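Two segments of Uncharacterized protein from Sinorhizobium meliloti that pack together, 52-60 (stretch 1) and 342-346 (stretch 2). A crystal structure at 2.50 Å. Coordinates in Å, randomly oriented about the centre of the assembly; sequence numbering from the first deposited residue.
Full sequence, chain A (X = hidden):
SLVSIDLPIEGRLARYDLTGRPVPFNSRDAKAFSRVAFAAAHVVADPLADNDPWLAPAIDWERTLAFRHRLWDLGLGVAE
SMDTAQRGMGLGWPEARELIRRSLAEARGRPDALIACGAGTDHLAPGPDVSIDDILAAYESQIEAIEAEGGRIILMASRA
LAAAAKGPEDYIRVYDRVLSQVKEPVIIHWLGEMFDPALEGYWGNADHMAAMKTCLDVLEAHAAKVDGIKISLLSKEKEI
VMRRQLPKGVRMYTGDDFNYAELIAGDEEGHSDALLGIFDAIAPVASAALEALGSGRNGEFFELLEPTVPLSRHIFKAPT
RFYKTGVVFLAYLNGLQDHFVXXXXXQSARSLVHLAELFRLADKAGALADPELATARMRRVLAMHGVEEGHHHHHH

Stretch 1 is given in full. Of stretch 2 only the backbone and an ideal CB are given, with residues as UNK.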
# COMPACT_ATOMS: atom_id res chain seq x y z
N ASP A 52 12.11 20.52 -8.70
CA ASP A 52 13.20 19.57 -9.03
C ASP A 52 12.67 18.18 -8.68
O ASP A 52 12.57 17.85 -7.50
CB ASP A 52 14.47 19.84 -8.23
CG ASP A 52 14.90 21.28 -8.27
OD1 ASP A 52 15.27 21.78 -9.37
OD2 ASP A 52 14.91 21.91 -7.19
N PRO A 53 12.31 17.37 -9.70
CA PRO A 53 11.54 16.12 -9.48
C PRO A 53 12.18 15.04 -8.60
O PRO A 53 11.47 14.24 -8.02
CB PRO A 53 11.33 15.57 -10.90
CG PRO A 53 11.53 16.75 -11.80
CD PRO A 53 12.57 17.61 -11.13
N TRP A 54 13.50 14.99 -8.51
CA TRP A 54 14.14 14.04 -7.61
C TRP A 54 14.30 14.65 -6.23
O TRP A 54 14.54 13.93 -5.26
CB TRP A 54 15.50 13.61 -8.14
CG TRP A 54 15.45 12.63 -9.28
CD1 TRP A 54 14.47 12.49 -10.27
CD2 TRP A 54 16.47 11.63 -9.62
NE1 TRP A 54 14.81 11.49 -11.16
CE2 TRP A 54 15.99 10.94 -10.84
CE3 TRP A 54 17.68 11.24 -9.07
CZ2 TRP A 54 16.69 9.91 -11.43
CZ3 TRP A 54 18.39 10.19 -9.68
CH2 TRP A 54 17.90 9.55 -10.83
N LEU A 55 14.17 15.97 -6.14
CA LEU A 55 14.38 16.67 -4.87
C LEU A 55 13.12 16.95 -4.07
O LEU A 55 13.10 16.69 -2.88
CB LEU A 55 15.19 17.96 -5.05
CG LEU A 55 16.72 17.84 -5.01
CD1 LEU A 55 17.26 17.29 -6.32
CD2 LEU A 55 17.33 19.21 -4.72
N ALA A 56 12.08 17.49 -4.71
CA ALA A 56 10.84 17.89 -4.01
C ALA A 56 9.58 17.71 -4.87
O ALA A 56 9.60 18.01 -6.07
CB ALA A 56 10.95 19.33 -3.51
N PRO A 57 8.48 17.23 -4.25
CA PRO A 57 7.31 16.82 -5.03
C PRO A 57 6.33 17.97 -5.30
O PRO A 57 6.34 18.98 -4.59
CB PRO A 57 6.66 15.78 -4.13
CG PRO A 57 6.92 16.33 -2.75
CD PRO A 57 8.26 17.02 -2.81
N ALA A 58 5.50 17.80 -6.33
CA ALA A 58 4.42 18.71 -6.64
C ALA A 58 3.24 17.83 -6.96
O ALA A 58 3.34 16.98 -7.85
CB ALA A 58 4.77 19.58 -7.83
N ILE A 59 2.15 18.00 -6.23
CA ILE A 59 1.06 17.04 -6.25
C ILE A 59 -0.16 17.60 -6.99
O ILE A 59 -0.49 18.78 -6.87
CB ILE A 59 0.68 16.60 -4.81
CG1 ILE A 59 1.86 15.86 -4.16
CG2 ILE A 59 -0.58 15.74 -4.80
CD1 ILE A 59 1.77 15.70 -2.66
N ASP A 60 -0.81 16.74 -7.76
CA ASP A 60 -2.09 17.09 -8.33
C ASP A 60 -3.17 16.65 -7.34
O ASP A 60 -3.55 15.49 -7.30
CB ASP A 60 -2.25 16.38 -9.67
CG ASP A 60 -3.57 16.69 -10.34
OD1 ASP A 60 -4.42 17.36 -9.72
OD2 ASP A 60 -3.76 16.27 -11.49
N UNK A 342 5.85 10.78 -11.85
CA UNK A 342 5.67 10.43 -10.43
C UNK A 342 6.47 11.32 -9.53
O UNK A 342 7.53 11.86 -9.92
CB UNK A 342 6.06 8.97 -10.18
N UNK A 343 6.00 11.48 -8.29
CA UNK A 343 6.84 12.02 -7.22
C UNK A 343 8.19 11.31 -7.27
O UNK A 343 8.26 10.11 -7.57
CB UNK A 343 6.18 11.85 -5.85
N UNK A 344 9.26 12.04 -6.99
CA UNK A 344 10.60 11.47 -6.97
C UNK A 344 11.11 11.10 -8.35
O UNK A 344 12.24 10.65 -8.48
CB UNK A 344 10.62 10.23 -6.07
N UNK A 345 10.29 11.27 -9.40
CA UNK A 345 10.76 10.99 -10.76
C UNK A 345 10.86 9.49 -11.02
O UNK A 345 11.61 9.03 -11.88
CB UNK A 345 12.12 11.65 -11.00
N UNK A 346 10.07 8.73 -10.30
CA UNK A 346 10.16 7.29 -10.36
C UNK A 346 9.48 6.59 -11.54
O UNK A 346 9.49 5.34 -11.59
CB UNK A 346 9.57 6.73 -9.06

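Position 342 comes first. Its CA-to-CB bond points away from stretch 1, and nothing of stretch 1 lies within 5.5 Å of the ideal CB. The visible atoms set no demand here, and many side chains would suit. The deposited residue is M342, modelled as selenomethionine. Its side chain does not touch stretch 1. Its backbone does matter locally: the carbonyl O of M342 accepts a hydrogen bond from the backbone N of position 345, at 2.9 Å, and so closes a tight turn.

At position 343 the CA-to-CB bond runs sideways, with phi/psi of -46/144. The ideal CB lies 4.3 Å from P57 CB. Stretch 1 offers carbon here: the ring of P57 and, further along, the side chain of I59. No charged group of stretch 1 is near. An apolar chain of medium length would suit, such as valine, leucine, isoleucine or methionine. The deposited residue is I343, with chi1 m and chi2 t. The end of its side chain comes nearer to stretch 1 than the CA-to-CB direction suggests. I343 CG1 packs on P57 CB at 3.8 Å, and I343 CD1 reaches I59 CG1 at 4.3 Å.

Position 344 has phi/psi of 70/-3. A positive phi favours glycine by itself; asparagine or aspartate can also adopt it. The ideal CB points away and is 4.5 Å from P53 O, so the neighbouring stretch does not forbid a side chain. The deposited residue is G344. Its CA lies 3.1 Å from P53 O, a close backbone approach. G344 O sits over one face of the W54 ring, 3.4 Å from W54 CD1.

Position 345 also has a positive phi, with phi/psi of 74/27. Here CA-to-CB points toward stretch 1. The ideal CB would be 2.6 Å from W54 CD1, which is a clash. With the indole placed as it is, only glycine fits. The deposited residue is G345. Its CA rests 4.0 Å from W54 CD1. P53 O is 3.5 Å from G345 N, but the angle is poor and no hydrogen bond forms. None crosses between the stretches; the contact rests on close packing.

At position 346 the CA-to-CB bond runs sideways, and the ideal CB finds nothing of stretch 1 within 5.5 Å. Polar or apolar residues would both suit. The deposited residue is Q346, which makes no contact with stretch 1.

Stretch 2, residues 342-346: MIGGQ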
# COMPACT_ATOMS: atom_id res chain seq x y z
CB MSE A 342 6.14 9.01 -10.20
CG MSE A 342 5.32 7.96 -10.96
SE MSE A 342 5.92 6.14 -10.43
CE MSE A 342 5.12 5.24 -11.98
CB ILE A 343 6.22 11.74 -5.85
CG1 ILE A 343 5.07 12.68 -5.58
CG2 ILE A 343 7.27 11.90 -4.76
CD1 ILE A 343 4.30 12.27 -4.34
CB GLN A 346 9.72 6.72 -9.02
CG GLN A 346 10.78 6.96 -7.96
CD GLN A 346 10.32 6.63 -6.58
OE1 GLN A 346 10.70 7.29 -5.62
NE2 GLN A 346 9.50 5.59 -6.46
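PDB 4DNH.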